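Local coordinates for protein aminotransferase class-III (Sphaerobacter thermophilus DSM 20745, PDB 6K8H) that belongs to the class-III aminotransferase family of the PLP-dependent transferase fold and binds (5-hydroxy-4,6-dimethylpyridin-3-yl)methyl dihydrogen phosphate, at residues L107-L110 / L111-V115; G265-Q268 / S269-V273. All coordinates share one frame; numbering follows the deposited sequence.

Contact 1 of 2, residues L107-L110 / L111-V115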
# COMPACT_ATOMS: atom_id res chain seq x y z
N LEU B 107 -11.93 15.03 -2.15
CA LEU B 107 -10.79 14.78 -3.03
C LEU B 107 -11.22 14.14 -4.35
O LEU B 107 -10.68 14.47 -5.42
CB LEU B 107 -9.73 13.93 -2.34
CG LEU B 107 -8.41 13.83 -3.12
CD1 LEU B 107 -7.93 15.21 -3.59
CD2 LEU B 107 -7.29 13.14 -2.31
N ALA B 108 -12.18 13.20 -4.30
CA ALA B 108 -12.68 12.61 -5.53
C ALA B 108 -13.32 13.66 -6.43
O ALA B 108 -13.15 13.62 -7.66
CB ALA B 108 -13.66 11.48 -5.20
N GLU B 109 -14.07 14.60 -5.85
CA GLU B 109 -14.66 15.68 -6.63
C GLU B 109 -13.58 16.51 -7.33
O GLU B 109 -13.70 16.82 -8.53
CB GLU B 109 -15.55 16.55 -5.73
CG GLU B 109 -16.98 16.00 -5.60
CD GLU B 109 -17.78 16.60 -4.44
OE1 GLU B 109 -17.21 17.37 -3.64
OE2 GLU B 109 -18.98 16.28 -4.33
N LEU B 110 -12.50 16.85 -6.62
CA LEU B 110 -11.43 17.60 -7.27
C LEU B 110 -10.79 16.82 -8.43
O LEU B 110 -10.62 17.34 -9.54
CB LEU B 110 -10.36 18.01 -6.25
CG LEU B 110 -9.20 18.87 -6.79
CD1 LEU B 110 -8.68 19.83 -5.70
CD2 LEU B 110 -8.06 18.01 -7.33
N LEU B 111 -10.40 15.56 -8.17
CA LEU B 111 -9.74 14.77 -9.21
C LEU B 111 -10.63 14.57 -10.42
O LEU B 111 -10.17 14.67 -11.56
CB LEU B 111 -9.30 13.40 -8.66
CG LEU B 111 -8.10 13.41 -7.69
CD1 LEU B 111 -7.82 12.00 -7.16
CD2 LEU B 111 -6.88 13.99 -8.36
N THR B 112 -11.91 14.26 -10.22
CA THR B 112 -12.78 14.05 -11.38
C THR B 112 -13.07 15.36 -12.10
O THR B 112 -13.27 15.36 -13.32
CB THR B 112 -14.09 13.34 -10.99
OG1 THR B 112 -14.76 14.07 -9.95
CG2 THR B 112 -13.84 11.91 -10.53
N GLU B 113 -13.06 16.49 -11.38
CA GLU B 113 -13.27 17.77 -12.06
C GLU B 113 -12.08 18.11 -12.96
O GLU B 113 -12.26 18.66 -14.05
CB GLU B 113 -13.50 18.89 -11.05
CG GLU B 113 -14.96 19.06 -10.62
CD GLU B 113 -15.13 19.63 -9.20
OE1 GLU B 113 -14.25 20.41 -8.74
OE2 GLU B 113 -16.14 19.28 -8.55
N ARG B 114 -10.87 17.76 -12.52
CA ARG B 114 -9.68 18.20 -13.25
C ARG B 114 -9.31 17.30 -14.43
O ARG B 114 -8.85 17.80 -15.45
CB ARG B 114 -8.49 18.28 -12.30
CG ARG B 114 -8.60 19.39 -11.28
CD ARG B 114 -7.26 19.67 -10.65
NE ARG B 114 -7.36 20.74 -9.68
CZ ARG B 114 -6.33 21.31 -9.08
NH1 ARG B 114 -5.10 20.88 -9.36
NH2 ARG B 114 -6.52 22.30 -8.22
N VAL B 115 -9.46 15.99 -14.30
CA VAL B 115 -9.01 15.03 -15.32
C VAL B 115 -10.19 14.53 -16.09
O VAL B 115 -11.09 13.87 -15.51
CB VAL B 115 -8.23 13.85 -14.69
CG1 VAL B 115 -7.68 12.96 -15.80
CG2 VAL B 115 -7.12 14.33 -13.75
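Leu110 and Arg114, one turn apart near the C-terminal end of helix 102-114, lie against each other through the leucine CD2 and the arginine chain. A chi1 of -177° sets Leu110 CG opposite the backbone N, and its tip reaches Arg114, where CD2 lies over one face of the guanidinium, 3.7 Å from Arg114 NE. The arginine chain, extended from CG to NE, passes obliquely across this methyl, with Arg114 CD 3.8 Å from Leu110 CD2. NH1 and NH2 of Arg114 make weak hydrogen bonds to the carbonyls of Leu335 and Met332, while Leu110 itself rests on helix 322-334.

On another side of the helix Thr112 turns its hydroxyl back on the preceding turn. At chi1 55° Thr112 OG1 sits between the backbone N and the carbonyl carbon, from where it donates to Ala108 O at 2.8 Å. Thr112 N donates to the same oxygen, Ala108 O, at 2.9 Å, and the two donors approach from opposite faces of the carbonyl plane; Thr112 CG2 also lies close, 3.4 Å from Ala108 O. The buried side of the helix is apolar: Leu107 CG and Leu111 CD1 come within 4.5 Å of each other, and both leucines pack on Phe123 of strand 120-124.

The extended Glu113 chain brings Glu113 CD to 3.2 Å from Glu109 O, a contact without a hydrogen bond between acceptor atoms. The Glu109 carboxylate forms a salt bridge with Arg25 of the second subunit, whose Val29 packs against Ala108, Glu109 and Thr112. Glu109 OE1 and Glu113 OE2 remain 5.4 Å apart, a separation at which their like charges may still be felt; the Arg25 salt bridge may offset part of that cost. The doubly gripped Ala108 carbonyl ties the Thr112 hydroxyl to the helix backbone and restricts its rotation beside the subunit interface.

Contact 2 of 2, residues G265-Q268 / S269-V273; sequences GGMQ and SVLGV
Met267 lies over Val270 and Leu271, the residues three and four places further along the short helix 266-271. From CB the chain leaves on the side opposite the backbone N (chi1 -164°), bringing Met267 CG within 4.0 Å of Leu271 CD1. A bend at chi2 then swings Met267 SD over the valine, 3.8 Å from Val270 CB. The terminal Met267 CE settles between the two branched residues, 4.0 Å from Leu271 CD2 and slightly farther from Val270 CG1.

This helix belongs to the beta-alpha-beta unit formed with strands 251-255 and 277-281. Leu271 N donates to Met267 O nearly along the C=O axis, at 2.8 Å. Ser269 OG donates a hydrogen bond back to Gly265 O at 2.8 Å, standing well above the carbonyl plane. Glu256 receives Met267 N through one carboxylate oxygen and Gln268 NE2 through the other, while Gln268 OE1 bonds to Ser117. The helix ends in a Schellman motif, with Gly272 (phi 70°) at C', Val273 N hydrogen-bonded to Gln268 O at 3.3 Å and Gly272 N weakly to Ser269 O; the Val273 side chain packs on Phe254 and on Leu238 of helix 235-248.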
# COMPACT_ATOMS: atom_id res chain seq x y z
N GLY B 265 -4.66 18.71 -16.01
CA GLY B 265 -5.41 17.51 -16.33
C GLY B 265 -4.55 16.29 -16.63
O GLY B 265 -5.00 15.37 -17.32
N GLY B 266 -3.31 16.28 -16.16
CA GLY B 266 -2.44 15.14 -16.34
C GLY B 266 -1.76 15.09 -17.71
O GLY B 266 -2.06 15.85 -18.64
N MET B 267 -0.81 14.17 -17.80
CA MET B 267 -0.11 13.98 -19.06
C MET B 267 -1.05 13.47 -20.14
O MET B 267 -0.87 13.80 -21.32
CB MET B 267 1.06 13.01 -18.90
CG MET B 267 2.05 13.05 -20.04
SD MET B 267 2.69 14.72 -20.26
CE MET B 267 3.89 14.49 -21.56
N GLN B 268 -2.08 12.71 -19.76
CA GLN B 268 -3.08 12.30 -20.74
C GLN B 268 -3.73 13.52 -21.40
O GLN B 268 -4.03 13.50 -22.60
CB GLN B 268 -4.15 11.42 -20.09
CG GLN B 268 -4.88 12.07 -18.94
CD GLN B 268 -5.76 11.07 -18.20
OE1 GLN B 268 -6.95 10.96 -18.47
NE2 GLN B 268 -5.16 10.30 -17.30
N SER B 269 -3.95 14.59 -20.64
CA SER B 269 -4.50 15.80 -21.25
C SER B 269 -3.48 16.46 -22.15
O SER B 269 -3.83 16.99 -23.21
CB SER B 269 -4.99 16.77 -20.18
OG SER B 269 -6.23 16.30 -19.65
N VAL B 270 -2.21 16.44 -21.75
CA VAL B 270 -1.18 17.00 -22.64
C VAL B 270 -1.15 16.25 -23.97
O VAL B 270 -1.08 16.85 -25.05
CB VAL B 270 0.20 16.98 -21.95
CG1 VAL B 270 1.27 17.35 -22.96
CG2 VAL B 270 0.22 17.96 -20.81
N LEU B 271 -1.17 14.92 -23.92
CA LEU B 271 -1.01 14.09 -25.12
C LEU B 271 -2.32 13.82 -25.84
O LEU B 271 -2.30 13.22 -26.93
CB LEU B 271 -0.34 12.75 -24.76
CG LEU B 271 1.05 12.87 -24.11
CD1 LEU B 271 1.56 11.50 -23.68
CD2 LEU B 271 2.05 13.54 -25.04
N GLY B 272 -3.45 14.23 -25.27
CA GLY B 272 -4.73 14.15 -25.97
C GLY B 272 -5.27 12.75 -26.18
O GLY B 272 -5.86 12.47 -27.22
N VAL B 273 -5.10 11.86 -25.20
CA VAL B 273 -5.60 10.49 -25.30
C VAL B 273 -6.34 10.14 -24.02
O VAL B 273 -5.85 10.42 -22.92
CB VAL B 273 -4.46 9.49 -25.58
CG1 VAL B 273 -4.96 8.06 -25.51
CG2 VAL B 273 -3.83 9.77 -26.95

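How the contacts relate
Reading from the N terminus, contact 1 comes first, within helix 102-114, after which Val115 leaves helical geometry and the chain runs on to strand 120-124. Contact 2 follows some 150 residues later, around helix 266-271 between strands 251-255 and 277-281. The two stand in series, neither nested nor crossed; contact 1 closes helical turns, contact 2 also the turn that ends its helix. In space their centres are about 15 Å apart, and they meet where Val115 CG1 packs 3.4 Å from Gln268 OE1. Contact 1 links its helix to an outermost strand of the seven-stranded sheet, helix 322-334 and the second subunit; contact 2 lies beside inner strand 251-255 and helix 235-248.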